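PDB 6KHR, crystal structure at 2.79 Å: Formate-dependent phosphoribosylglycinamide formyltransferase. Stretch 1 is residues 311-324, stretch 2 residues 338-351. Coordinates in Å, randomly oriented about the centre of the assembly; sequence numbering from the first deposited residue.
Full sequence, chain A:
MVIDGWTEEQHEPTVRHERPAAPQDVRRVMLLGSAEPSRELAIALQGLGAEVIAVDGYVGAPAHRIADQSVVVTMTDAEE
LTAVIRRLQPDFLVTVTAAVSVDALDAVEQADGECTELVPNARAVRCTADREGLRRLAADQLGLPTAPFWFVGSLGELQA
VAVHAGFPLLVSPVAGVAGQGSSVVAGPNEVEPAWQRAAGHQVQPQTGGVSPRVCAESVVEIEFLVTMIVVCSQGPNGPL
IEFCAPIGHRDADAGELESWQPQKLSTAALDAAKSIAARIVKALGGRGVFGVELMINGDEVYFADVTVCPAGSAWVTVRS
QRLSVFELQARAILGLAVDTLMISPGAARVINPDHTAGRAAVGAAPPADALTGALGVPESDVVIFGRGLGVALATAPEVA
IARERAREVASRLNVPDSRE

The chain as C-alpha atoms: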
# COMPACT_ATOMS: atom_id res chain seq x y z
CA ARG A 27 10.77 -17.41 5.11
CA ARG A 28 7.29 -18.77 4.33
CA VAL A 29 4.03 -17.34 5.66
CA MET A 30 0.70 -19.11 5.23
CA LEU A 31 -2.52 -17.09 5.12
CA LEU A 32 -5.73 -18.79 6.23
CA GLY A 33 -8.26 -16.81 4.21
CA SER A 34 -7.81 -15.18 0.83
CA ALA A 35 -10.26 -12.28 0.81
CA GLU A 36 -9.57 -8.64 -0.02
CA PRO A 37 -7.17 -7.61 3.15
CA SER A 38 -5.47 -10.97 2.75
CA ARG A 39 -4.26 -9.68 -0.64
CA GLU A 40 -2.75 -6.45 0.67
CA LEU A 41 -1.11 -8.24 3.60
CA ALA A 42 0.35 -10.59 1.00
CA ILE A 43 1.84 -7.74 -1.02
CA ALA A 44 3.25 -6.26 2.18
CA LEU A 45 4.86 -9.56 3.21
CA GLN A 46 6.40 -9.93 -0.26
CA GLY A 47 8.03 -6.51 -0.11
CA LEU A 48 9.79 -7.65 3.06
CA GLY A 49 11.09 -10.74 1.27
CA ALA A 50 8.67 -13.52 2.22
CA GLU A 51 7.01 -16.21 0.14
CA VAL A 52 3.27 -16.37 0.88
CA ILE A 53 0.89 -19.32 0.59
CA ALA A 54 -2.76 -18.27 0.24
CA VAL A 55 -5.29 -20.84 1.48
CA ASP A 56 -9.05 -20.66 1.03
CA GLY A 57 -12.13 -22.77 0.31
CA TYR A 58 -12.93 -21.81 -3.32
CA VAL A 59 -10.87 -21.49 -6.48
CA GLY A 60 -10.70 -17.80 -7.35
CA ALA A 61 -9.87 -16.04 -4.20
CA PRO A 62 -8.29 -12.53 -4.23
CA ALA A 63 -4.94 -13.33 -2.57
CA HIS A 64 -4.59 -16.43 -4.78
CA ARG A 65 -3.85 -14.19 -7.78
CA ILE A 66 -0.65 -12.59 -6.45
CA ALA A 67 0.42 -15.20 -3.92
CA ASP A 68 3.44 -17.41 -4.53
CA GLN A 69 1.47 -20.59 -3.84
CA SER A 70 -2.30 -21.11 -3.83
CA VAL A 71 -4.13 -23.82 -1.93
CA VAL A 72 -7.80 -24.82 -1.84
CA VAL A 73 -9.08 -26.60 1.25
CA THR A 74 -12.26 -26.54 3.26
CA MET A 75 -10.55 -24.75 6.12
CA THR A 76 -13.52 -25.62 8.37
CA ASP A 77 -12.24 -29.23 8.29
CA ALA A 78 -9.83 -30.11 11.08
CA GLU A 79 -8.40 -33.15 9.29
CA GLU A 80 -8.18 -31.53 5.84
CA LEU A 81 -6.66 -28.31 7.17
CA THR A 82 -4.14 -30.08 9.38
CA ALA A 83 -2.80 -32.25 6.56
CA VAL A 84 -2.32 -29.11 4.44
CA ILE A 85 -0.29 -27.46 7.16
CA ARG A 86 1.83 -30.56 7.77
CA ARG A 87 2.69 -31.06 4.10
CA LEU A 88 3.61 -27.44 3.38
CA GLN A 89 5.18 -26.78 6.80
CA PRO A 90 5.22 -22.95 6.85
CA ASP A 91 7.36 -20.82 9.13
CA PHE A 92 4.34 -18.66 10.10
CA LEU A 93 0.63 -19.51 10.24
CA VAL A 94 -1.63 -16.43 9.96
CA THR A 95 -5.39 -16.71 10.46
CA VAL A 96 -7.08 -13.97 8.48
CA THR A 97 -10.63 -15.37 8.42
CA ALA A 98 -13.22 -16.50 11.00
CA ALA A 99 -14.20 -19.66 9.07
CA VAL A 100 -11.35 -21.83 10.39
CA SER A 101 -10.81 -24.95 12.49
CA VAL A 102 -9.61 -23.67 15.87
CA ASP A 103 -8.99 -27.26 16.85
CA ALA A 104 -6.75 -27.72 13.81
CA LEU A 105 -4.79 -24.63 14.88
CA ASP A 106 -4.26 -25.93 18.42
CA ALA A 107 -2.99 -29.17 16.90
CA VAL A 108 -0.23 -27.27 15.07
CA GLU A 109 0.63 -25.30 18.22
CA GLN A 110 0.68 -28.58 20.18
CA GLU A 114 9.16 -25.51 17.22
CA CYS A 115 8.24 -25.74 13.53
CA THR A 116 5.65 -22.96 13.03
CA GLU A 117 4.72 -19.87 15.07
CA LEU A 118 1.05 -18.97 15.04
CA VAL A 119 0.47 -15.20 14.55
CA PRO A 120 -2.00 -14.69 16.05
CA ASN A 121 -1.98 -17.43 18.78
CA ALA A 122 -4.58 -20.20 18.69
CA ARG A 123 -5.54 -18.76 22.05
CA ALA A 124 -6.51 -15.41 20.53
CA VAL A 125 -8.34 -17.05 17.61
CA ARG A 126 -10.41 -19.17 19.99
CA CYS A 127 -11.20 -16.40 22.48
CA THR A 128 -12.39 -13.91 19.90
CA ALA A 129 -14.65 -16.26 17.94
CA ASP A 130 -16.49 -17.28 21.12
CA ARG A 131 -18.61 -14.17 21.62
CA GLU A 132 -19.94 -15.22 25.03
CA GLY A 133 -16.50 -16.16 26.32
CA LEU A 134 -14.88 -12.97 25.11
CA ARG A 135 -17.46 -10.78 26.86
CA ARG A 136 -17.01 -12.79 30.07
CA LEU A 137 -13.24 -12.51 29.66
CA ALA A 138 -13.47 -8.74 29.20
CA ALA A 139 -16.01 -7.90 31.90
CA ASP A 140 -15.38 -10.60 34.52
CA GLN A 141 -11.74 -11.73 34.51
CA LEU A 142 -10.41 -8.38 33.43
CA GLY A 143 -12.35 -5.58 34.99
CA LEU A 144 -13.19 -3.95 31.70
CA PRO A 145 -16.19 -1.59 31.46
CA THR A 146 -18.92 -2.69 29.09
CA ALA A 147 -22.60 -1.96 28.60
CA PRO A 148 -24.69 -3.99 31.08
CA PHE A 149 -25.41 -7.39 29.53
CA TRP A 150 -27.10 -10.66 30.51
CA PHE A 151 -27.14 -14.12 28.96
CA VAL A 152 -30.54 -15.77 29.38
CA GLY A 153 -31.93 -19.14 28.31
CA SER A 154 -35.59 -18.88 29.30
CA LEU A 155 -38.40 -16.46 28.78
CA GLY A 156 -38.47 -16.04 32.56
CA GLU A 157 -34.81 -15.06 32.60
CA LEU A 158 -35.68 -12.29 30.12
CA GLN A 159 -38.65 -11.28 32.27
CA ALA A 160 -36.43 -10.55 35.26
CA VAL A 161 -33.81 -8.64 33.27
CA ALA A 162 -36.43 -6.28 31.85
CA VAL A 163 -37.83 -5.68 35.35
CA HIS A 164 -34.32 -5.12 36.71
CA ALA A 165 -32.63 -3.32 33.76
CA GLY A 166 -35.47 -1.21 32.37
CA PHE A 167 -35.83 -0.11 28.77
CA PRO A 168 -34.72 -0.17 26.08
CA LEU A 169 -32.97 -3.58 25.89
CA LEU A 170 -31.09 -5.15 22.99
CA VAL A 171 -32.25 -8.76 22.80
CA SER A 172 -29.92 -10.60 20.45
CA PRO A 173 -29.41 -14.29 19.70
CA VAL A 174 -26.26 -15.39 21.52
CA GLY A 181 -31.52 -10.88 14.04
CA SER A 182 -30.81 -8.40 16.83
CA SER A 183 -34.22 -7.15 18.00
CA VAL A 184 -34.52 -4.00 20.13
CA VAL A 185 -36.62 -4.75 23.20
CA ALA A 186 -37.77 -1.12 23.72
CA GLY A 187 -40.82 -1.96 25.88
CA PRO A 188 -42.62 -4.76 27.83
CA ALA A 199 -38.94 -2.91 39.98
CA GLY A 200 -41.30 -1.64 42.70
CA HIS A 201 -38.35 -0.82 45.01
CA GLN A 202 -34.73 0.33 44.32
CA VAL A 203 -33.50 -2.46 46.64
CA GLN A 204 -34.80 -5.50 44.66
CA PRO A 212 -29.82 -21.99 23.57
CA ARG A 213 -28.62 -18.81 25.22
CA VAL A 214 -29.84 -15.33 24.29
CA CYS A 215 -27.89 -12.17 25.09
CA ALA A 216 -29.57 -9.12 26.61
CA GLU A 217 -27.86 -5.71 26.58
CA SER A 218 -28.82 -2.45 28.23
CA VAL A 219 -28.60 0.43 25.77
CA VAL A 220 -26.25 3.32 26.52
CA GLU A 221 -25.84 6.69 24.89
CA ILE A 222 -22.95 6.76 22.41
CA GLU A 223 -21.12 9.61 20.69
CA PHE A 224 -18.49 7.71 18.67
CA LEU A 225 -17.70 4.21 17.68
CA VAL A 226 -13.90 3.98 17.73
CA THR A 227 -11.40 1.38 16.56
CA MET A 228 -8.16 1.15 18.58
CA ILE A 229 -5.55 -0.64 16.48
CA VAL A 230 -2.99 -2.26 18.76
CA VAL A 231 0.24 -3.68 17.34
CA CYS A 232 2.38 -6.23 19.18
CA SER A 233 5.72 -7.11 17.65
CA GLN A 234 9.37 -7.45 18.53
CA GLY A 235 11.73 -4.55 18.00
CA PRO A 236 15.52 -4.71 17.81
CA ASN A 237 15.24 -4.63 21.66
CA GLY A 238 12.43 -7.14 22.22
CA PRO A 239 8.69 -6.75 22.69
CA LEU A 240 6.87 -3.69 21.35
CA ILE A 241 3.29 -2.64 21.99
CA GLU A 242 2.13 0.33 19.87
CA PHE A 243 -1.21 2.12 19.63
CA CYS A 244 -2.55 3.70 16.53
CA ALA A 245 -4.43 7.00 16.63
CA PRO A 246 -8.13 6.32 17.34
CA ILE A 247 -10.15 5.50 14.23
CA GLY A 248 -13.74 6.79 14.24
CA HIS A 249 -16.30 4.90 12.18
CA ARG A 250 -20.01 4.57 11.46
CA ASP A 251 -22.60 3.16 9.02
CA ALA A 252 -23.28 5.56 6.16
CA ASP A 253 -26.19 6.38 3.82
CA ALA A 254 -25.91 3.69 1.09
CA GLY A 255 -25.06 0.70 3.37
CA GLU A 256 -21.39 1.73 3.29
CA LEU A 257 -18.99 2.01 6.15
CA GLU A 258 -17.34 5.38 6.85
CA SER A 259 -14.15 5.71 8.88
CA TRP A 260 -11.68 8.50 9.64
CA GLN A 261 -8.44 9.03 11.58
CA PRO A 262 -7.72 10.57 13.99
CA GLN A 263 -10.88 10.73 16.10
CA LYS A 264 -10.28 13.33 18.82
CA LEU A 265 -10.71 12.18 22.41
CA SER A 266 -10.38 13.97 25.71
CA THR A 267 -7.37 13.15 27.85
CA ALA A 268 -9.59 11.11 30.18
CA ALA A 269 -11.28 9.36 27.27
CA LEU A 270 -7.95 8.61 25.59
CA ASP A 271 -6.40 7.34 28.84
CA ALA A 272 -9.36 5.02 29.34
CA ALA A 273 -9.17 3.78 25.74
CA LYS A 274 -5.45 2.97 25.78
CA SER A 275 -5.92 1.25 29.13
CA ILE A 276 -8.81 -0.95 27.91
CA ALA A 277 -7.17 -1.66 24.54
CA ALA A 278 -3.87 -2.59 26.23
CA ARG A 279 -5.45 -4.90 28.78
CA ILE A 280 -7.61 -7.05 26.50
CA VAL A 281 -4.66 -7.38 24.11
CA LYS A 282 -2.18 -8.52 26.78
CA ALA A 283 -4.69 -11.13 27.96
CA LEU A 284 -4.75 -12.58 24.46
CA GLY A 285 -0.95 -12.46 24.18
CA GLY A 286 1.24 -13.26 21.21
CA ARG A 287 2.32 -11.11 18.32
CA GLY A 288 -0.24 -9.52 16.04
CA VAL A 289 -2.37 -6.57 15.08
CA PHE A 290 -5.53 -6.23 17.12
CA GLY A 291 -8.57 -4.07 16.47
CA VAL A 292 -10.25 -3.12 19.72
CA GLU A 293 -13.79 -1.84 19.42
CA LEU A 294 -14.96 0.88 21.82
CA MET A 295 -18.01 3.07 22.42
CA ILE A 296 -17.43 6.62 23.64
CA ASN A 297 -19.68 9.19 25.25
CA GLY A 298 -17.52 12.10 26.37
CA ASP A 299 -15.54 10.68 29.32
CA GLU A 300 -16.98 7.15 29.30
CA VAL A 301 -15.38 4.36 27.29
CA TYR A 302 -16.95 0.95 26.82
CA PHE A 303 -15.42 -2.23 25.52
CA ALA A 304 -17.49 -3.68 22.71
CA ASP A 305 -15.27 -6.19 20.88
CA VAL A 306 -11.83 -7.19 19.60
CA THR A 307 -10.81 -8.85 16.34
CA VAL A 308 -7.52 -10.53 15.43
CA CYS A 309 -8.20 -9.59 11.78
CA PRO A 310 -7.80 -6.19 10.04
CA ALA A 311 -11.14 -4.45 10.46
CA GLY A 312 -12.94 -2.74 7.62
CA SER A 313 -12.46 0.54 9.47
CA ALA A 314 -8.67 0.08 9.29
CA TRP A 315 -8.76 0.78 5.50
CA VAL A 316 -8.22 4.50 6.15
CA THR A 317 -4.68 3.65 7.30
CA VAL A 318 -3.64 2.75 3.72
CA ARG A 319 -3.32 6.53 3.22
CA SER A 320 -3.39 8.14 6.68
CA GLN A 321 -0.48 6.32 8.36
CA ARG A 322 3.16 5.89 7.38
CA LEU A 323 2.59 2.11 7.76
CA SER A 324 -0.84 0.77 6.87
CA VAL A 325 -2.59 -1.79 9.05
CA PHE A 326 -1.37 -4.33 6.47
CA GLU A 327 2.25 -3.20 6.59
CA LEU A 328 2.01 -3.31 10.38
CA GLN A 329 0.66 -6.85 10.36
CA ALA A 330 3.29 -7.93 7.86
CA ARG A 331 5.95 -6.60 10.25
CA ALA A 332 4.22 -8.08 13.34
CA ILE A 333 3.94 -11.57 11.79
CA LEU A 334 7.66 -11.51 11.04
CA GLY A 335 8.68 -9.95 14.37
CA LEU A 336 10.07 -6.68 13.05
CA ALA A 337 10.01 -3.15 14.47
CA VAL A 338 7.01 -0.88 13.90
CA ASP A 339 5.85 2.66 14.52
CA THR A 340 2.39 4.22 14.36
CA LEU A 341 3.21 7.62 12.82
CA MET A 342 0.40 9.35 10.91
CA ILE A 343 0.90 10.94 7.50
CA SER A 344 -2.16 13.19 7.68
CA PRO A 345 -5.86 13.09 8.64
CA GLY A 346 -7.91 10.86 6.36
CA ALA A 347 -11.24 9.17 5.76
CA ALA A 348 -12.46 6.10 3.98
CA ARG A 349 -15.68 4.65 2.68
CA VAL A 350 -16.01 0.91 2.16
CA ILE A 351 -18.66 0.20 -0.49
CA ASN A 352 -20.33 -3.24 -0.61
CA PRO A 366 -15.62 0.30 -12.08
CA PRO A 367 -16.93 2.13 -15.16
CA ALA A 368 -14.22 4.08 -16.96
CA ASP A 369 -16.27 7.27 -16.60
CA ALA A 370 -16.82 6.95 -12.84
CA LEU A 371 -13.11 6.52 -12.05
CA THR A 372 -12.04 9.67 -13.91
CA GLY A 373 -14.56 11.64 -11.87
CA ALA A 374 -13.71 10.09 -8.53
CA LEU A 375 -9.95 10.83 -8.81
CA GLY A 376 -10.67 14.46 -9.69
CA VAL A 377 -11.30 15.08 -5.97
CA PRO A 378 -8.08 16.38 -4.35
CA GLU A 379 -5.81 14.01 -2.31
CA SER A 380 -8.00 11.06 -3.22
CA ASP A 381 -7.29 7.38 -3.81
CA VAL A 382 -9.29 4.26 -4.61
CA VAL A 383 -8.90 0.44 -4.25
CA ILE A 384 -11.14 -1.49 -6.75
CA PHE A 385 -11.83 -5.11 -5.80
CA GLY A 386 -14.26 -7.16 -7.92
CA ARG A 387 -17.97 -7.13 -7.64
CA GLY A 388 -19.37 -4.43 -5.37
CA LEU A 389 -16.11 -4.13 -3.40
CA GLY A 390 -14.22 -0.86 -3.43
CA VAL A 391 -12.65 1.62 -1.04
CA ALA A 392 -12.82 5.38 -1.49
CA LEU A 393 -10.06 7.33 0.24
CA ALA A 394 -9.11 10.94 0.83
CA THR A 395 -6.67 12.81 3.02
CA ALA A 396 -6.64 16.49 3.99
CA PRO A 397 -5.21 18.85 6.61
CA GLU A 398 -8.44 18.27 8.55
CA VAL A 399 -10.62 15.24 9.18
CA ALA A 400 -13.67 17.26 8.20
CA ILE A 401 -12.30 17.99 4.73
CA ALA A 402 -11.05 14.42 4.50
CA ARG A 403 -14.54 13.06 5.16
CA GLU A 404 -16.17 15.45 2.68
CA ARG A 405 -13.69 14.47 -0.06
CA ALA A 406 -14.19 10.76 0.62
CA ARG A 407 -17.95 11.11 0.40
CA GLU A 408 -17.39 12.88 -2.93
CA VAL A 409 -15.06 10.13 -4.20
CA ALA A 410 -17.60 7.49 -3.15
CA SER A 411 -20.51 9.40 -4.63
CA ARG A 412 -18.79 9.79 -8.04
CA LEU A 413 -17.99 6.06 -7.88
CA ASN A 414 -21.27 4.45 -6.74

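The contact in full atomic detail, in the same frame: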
# COMPACT_ATOMS: atom_id res chain seq x y z
N ALA A 311 -9.76 -4.89 10.60
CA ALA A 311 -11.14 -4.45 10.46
C ALA A 311 -11.34 -3.60 9.21
O ALA A 311 -10.42 -2.96 8.71
CB ALA A 311 -11.58 -3.67 11.70
N GLY A 312 -12.57 -3.63 8.69
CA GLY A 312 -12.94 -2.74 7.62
C GLY A 312 -12.63 -1.28 7.91
O GLY A 312 -12.24 -0.54 7.01
N SER A 313 -12.77 -0.86 9.18
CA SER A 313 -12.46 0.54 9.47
C SER A 313 -10.98 0.87 9.33
O SER A 313 -10.64 2.04 9.12
CB SER A 313 -12.92 0.92 10.88
OG SER A 313 -12.16 0.24 11.85
N ALA A 314 -10.10 -0.14 9.41
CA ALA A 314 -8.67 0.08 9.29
C ALA A 314 -8.25 0.57 7.90
O ALA A 314 -7.14 1.10 7.76
CB ALA A 314 -7.91 -1.21 9.62
N TRP A 315 -9.11 0.42 6.88
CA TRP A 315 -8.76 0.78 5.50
C TRP A 315 -8.24 2.21 5.37
O TRP A 315 -7.44 2.49 4.48
CB TRP A 315 -9.96 0.61 4.57
CG TRP A 315 -10.07 -0.76 4.02
CD1 TRP A 315 -10.99 -1.70 4.38
CD2 TRP A 315 -9.24 -1.36 3.02
NE1 TRP A 315 -10.77 -2.85 3.65
CE2 TRP A 315 -9.70 -2.66 2.82
CE3 TRP A 315 -8.15 -0.90 2.27
CZ2 TRP A 315 -9.12 -3.53 1.91
CZ3 TRP A 315 -7.58 -1.75 1.35
CH2 TRP A 315 -8.07 -3.06 1.17
N VAL A 316 -8.71 3.12 6.23
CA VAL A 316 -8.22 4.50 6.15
C VAL A 316 -6.70 4.55 6.28
O VAL A 316 -6.06 5.43 5.70
CB VAL A 316 -8.91 5.38 7.22
CG1 VAL A 316 -8.62 4.87 8.63
CG2 VAL A 316 -8.47 6.81 7.11
N THR A 317 -6.11 3.60 7.02
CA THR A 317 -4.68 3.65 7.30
C THR A 317 -3.84 3.52 6.04
O THR A 317 -2.72 4.05 6.01
CB THR A 317 -4.26 2.57 8.33
OG1 THR A 317 -4.60 1.26 7.87
CG2 THR A 317 -4.93 2.83 9.70
N VAL A 318 -4.39 2.91 4.97
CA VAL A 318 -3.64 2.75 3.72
C VAL A 318 -3.09 4.09 3.25
O VAL A 318 -2.02 4.15 2.64
CB VAL A 318 -4.53 2.08 2.64
CG1 VAL A 318 -3.90 2.17 1.28
CG2 VAL A 318 -4.78 0.61 2.99
N ARG A 319 -3.79 5.19 3.58
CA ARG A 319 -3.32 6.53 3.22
C ARG A 319 -3.05 7.46 4.39
O ARG A 319 -2.36 8.46 4.20
CB ARG A 319 -4.33 7.23 2.29
CG ARG A 319 -4.37 6.70 0.88
CD ARG A 319 -3.04 6.96 0.20
NE ARG A 319 -2.93 6.25 -1.06
CZ ARG A 319 -1.78 5.95 -1.65
NH1 ARG A 319 -0.64 6.31 -1.07
NH2 ARG A 319 -1.76 5.30 -2.81
N SER A 320 -3.56 7.17 5.59
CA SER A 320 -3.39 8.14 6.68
C SER A 320 -2.19 7.86 7.58
O SER A 320 -1.77 8.76 8.31
CB SER A 320 -4.65 8.21 7.54
OG SER A 320 -5.12 6.91 7.81
N GLN A 321 -1.63 6.65 7.54
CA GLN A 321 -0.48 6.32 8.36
C GLN A 321 0.72 6.05 7.48
O GLN A 321 0.58 5.56 6.36
CB GLN A 321 -0.73 5.07 9.22
CG GLN A 321 -1.98 5.11 10.05
CD GLN A 321 -1.94 4.14 11.20
OE1 GLN A 321 -2.20 4.51 12.34
NE2 GLN A 321 -1.60 2.87 10.92
N ARG A 322 1.92 6.34 8.01
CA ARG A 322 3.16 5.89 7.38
C ARG A 322 3.09 4.40 7.02
O ARG A 322 3.36 4.01 5.88
CB ARG A 322 4.34 6.18 8.30
CG ARG A 322 5.69 6.15 7.61
CD ARG A 322 6.85 6.32 8.60
NE ARG A 322 7.13 5.07 9.31
CZ ARG A 322 8.01 4.13 8.93
NH1 ARG A 322 8.74 4.26 7.84
NH2 ARG A 322 8.17 3.05 9.67
N LEU A 323 2.73 3.56 7.98
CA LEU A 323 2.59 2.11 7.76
C LEU A 323 1.11 1.73 7.89
O LEU A 323 0.49 1.97 8.93
CB LEU A 323 3.43 1.33 8.77
CG LEU A 323 4.92 1.71 8.80
CD1 LEU A 323 5.72 0.86 9.77
CD2 LEU A 323 5.51 1.58 7.42
N SER A 324 0.56 1.16 6.83
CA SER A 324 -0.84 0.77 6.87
C SER A 324 -1.03 -0.43 7.79
O SER A 324 -0.07 -1.14 8.14
CB SER A 324 -1.36 0.44 5.47
OG SER A 324 -0.72 -0.72 4.96
N VAL A 338 8.09 -1.67 14.47
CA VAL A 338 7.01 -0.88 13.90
C VAL A 338 6.95 0.47 14.59
O VAL A 338 7.51 0.68 15.66
CB VAL A 338 5.63 -1.58 14.02
CG1 VAL A 338 5.57 -2.82 13.15
CG2 VAL A 338 5.32 -1.91 15.46
N ASP A 339 6.27 1.40 13.93
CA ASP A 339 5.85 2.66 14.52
C ASP A 339 4.42 2.89 14.07
O ASP A 339 3.92 2.19 13.19
CB ASP A 339 6.77 3.83 14.13
CG ASP A 339 6.72 4.17 12.62
OD1 ASP A 339 5.64 4.54 12.10
OD2 ASP A 339 7.78 4.10 11.95
N THR A 340 3.78 3.90 14.66
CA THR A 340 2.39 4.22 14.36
C THR A 340 2.23 5.67 13.93
O THR A 340 1.16 6.26 14.08
CB THR A 340 1.48 3.89 15.55
OG1 THR A 340 1.93 4.56 16.74
CG2 THR A 340 1.43 2.39 15.78
N LEU A 341 3.27 6.25 13.32
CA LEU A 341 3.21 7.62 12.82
C LEU A 341 2.10 7.80 11.79
O LEU A 341 1.90 6.96 10.92
CB LEU A 341 4.55 8.01 12.20
CG LEU A 341 5.80 7.74 13.04
CD1 LEU A 341 7.07 7.92 12.21
CD2 LEU A 341 5.82 8.64 14.27
N MET A 342 1.43 8.94 11.87
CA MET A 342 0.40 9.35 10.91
C MET A 342 0.97 10.28 9.84
O MET A 342 1.72 11.21 10.13
CB MET A 342 -0.75 10.06 11.63
CG MET A 342 -1.57 9.13 12.47
SD MET A 342 -3.23 9.71 12.75
CE MET A 342 -3.86 9.99 11.09
N ILE A 343 0.57 10.03 8.59
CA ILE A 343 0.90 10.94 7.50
C ILE A 343 0.09 12.23 7.63
O ILE A 343 0.63 13.34 7.58
CB ILE A 343 0.65 10.27 6.14
CG1 ILE A 343 1.61 9.11 5.89
CG2 ILE A 343 0.75 11.29 5.00
CD1 ILE A 343 1.22 8.31 4.63
N SER A 344 -1.22 12.10 7.81
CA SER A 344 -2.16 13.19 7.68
C SER A 344 -3.55 12.67 8.04
O SER A 344 -3.79 11.46 7.95
CB SER A 344 -2.15 13.76 6.25
OG SER A 344 -3.45 14.02 5.77
N PRO A 345 -4.47 13.54 8.46
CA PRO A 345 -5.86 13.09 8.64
C PRO A 345 -6.40 12.46 7.36
O PRO A 345 -5.97 12.78 6.25
CB PRO A 345 -6.62 14.38 9.00
CG PRO A 345 -5.53 15.34 9.56
CD PRO A 345 -4.27 14.97 8.79
N GLY A 346 -7.35 11.52 7.52
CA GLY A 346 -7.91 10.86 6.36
C GLY A 346 -9.29 10.31 6.65
O GLY A 346 -9.74 10.29 7.80
N ALA A 347 -9.97 9.86 5.60
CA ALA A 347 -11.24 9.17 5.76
C ALA A 347 -11.38 8.11 4.69
O ALA A 347 -10.71 8.16 3.65
CB ALA A 347 -12.45 10.11 5.69
N ALA A 348 -12.25 7.16 4.94
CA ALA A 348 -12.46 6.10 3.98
C ALA A 348 -13.93 5.73 3.95
O ALA A 348 -14.69 5.95 4.89
CB ALA A 348 -11.61 4.86 4.30
N ARG A 349 -14.33 5.14 2.83
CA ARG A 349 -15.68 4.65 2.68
C ARG A 349 -15.58 3.30 2.01
O ARG A 349 -15.08 3.20 0.89
CB ARG A 349 -16.52 5.63 1.85
CG ARG A 349 -17.23 6.62 2.74
CD ARG A 349 -17.91 7.72 1.98
NE ARG A 349 -18.32 8.77 2.90
CZ ARG A 349 -19.57 8.96 3.31
NH1 ARG A 349 -20.53 8.17 2.84
NH2 ARG A 349 -19.85 9.94 4.15
N VAL A 350 -16.00 2.25 2.72
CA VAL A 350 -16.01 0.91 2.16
C VAL A 350 -17.39 0.67 1.58
O VAL A 350 -18.38 0.64 2.32
CB VAL A 350 -15.64 -0.15 3.20
CG1 VAL A 350 -15.68 -1.54 2.57
CG2 VAL A 350 -14.25 0.12 3.78
N ILE A 351 -17.45 0.51 0.26
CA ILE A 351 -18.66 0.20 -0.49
C ILE A 351 -18.82 -1.31 -0.59
O ILE A 351 -17.83 -2.03 -0.77
CB ILE A 351 -18.59 0.85 -1.88
CG1 ILE A 351 -18.57 2.38 -1.75
CG2 ILE A 351 -19.73 0.40 -2.76
CD1 ILE A 351 -17.32 3.04 -2.32
O HOH W 1 -1.38 6.07 14.00
O HOH W 2 2.34 4.14 10.83

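Stretch 2 runs antiparallel to stretch 1: its early residues meet the end of stretch 1, and its strand, 346-351, lies against the turns that begin it. Charged and backbone hydrogen bonds dominate the first part; from G346 on the contacts are mainly apolar.

D339 opens the polar end. Its CA-to-CB bond points sideways, yet the carboxylate reaches R322 and forms a salt bridge, with R322 NH2 2.5 Å from D339 OD2. R322 NE adds weak hydrogen bonds to both carboxylate oxygens. D339 OD1 also accepts a hydrogen bond from L341 N at 3.2 Å, so the same carboxylate serves both its own stretch and R322.

Two waters extend the network: water 1 donates to T340 O and Q321 OE1; water 2 accepts from L323 N and lies 2.9 Å, through its O, from L341 O.

L341 O also receives the hydrogen bond from R322 N, at 3.0 Å. Two residues on, I343 N donates to S320 O at 2.7 Å. These bonds flank the single beta bridge of Q321 with M342, whose CA atoms lie 4.1 Å apart. Q321 is the first residue to leave helical geometry, so the chain extends just where the bridge forms. The CA-to-CB bonds of Q321 and M342 point away from the opposite stretch, though both CB atoms still touch it. I343 points toward stretch 1 and lays its CD1 3.3 Å from Q321 O, while S344 N adds a weak bond to S320 O.

At G346 the absence of a side chain matters: an ideal CB would sit 3.2 Å from S320 CB, a tight fit. As it is, V316 CG2 packs 3.6 Å from G346 C. Strand alternation then sets the pattern. A347 and R349 point away, whereas A348 and V350 point toward stretch 1. A348 CB meets V316 CB at 4.0 Å, and V350 CG2 approaches W315 CD1 at 3.8 Å, apolar contacts that cover hydrocarbon surface from water.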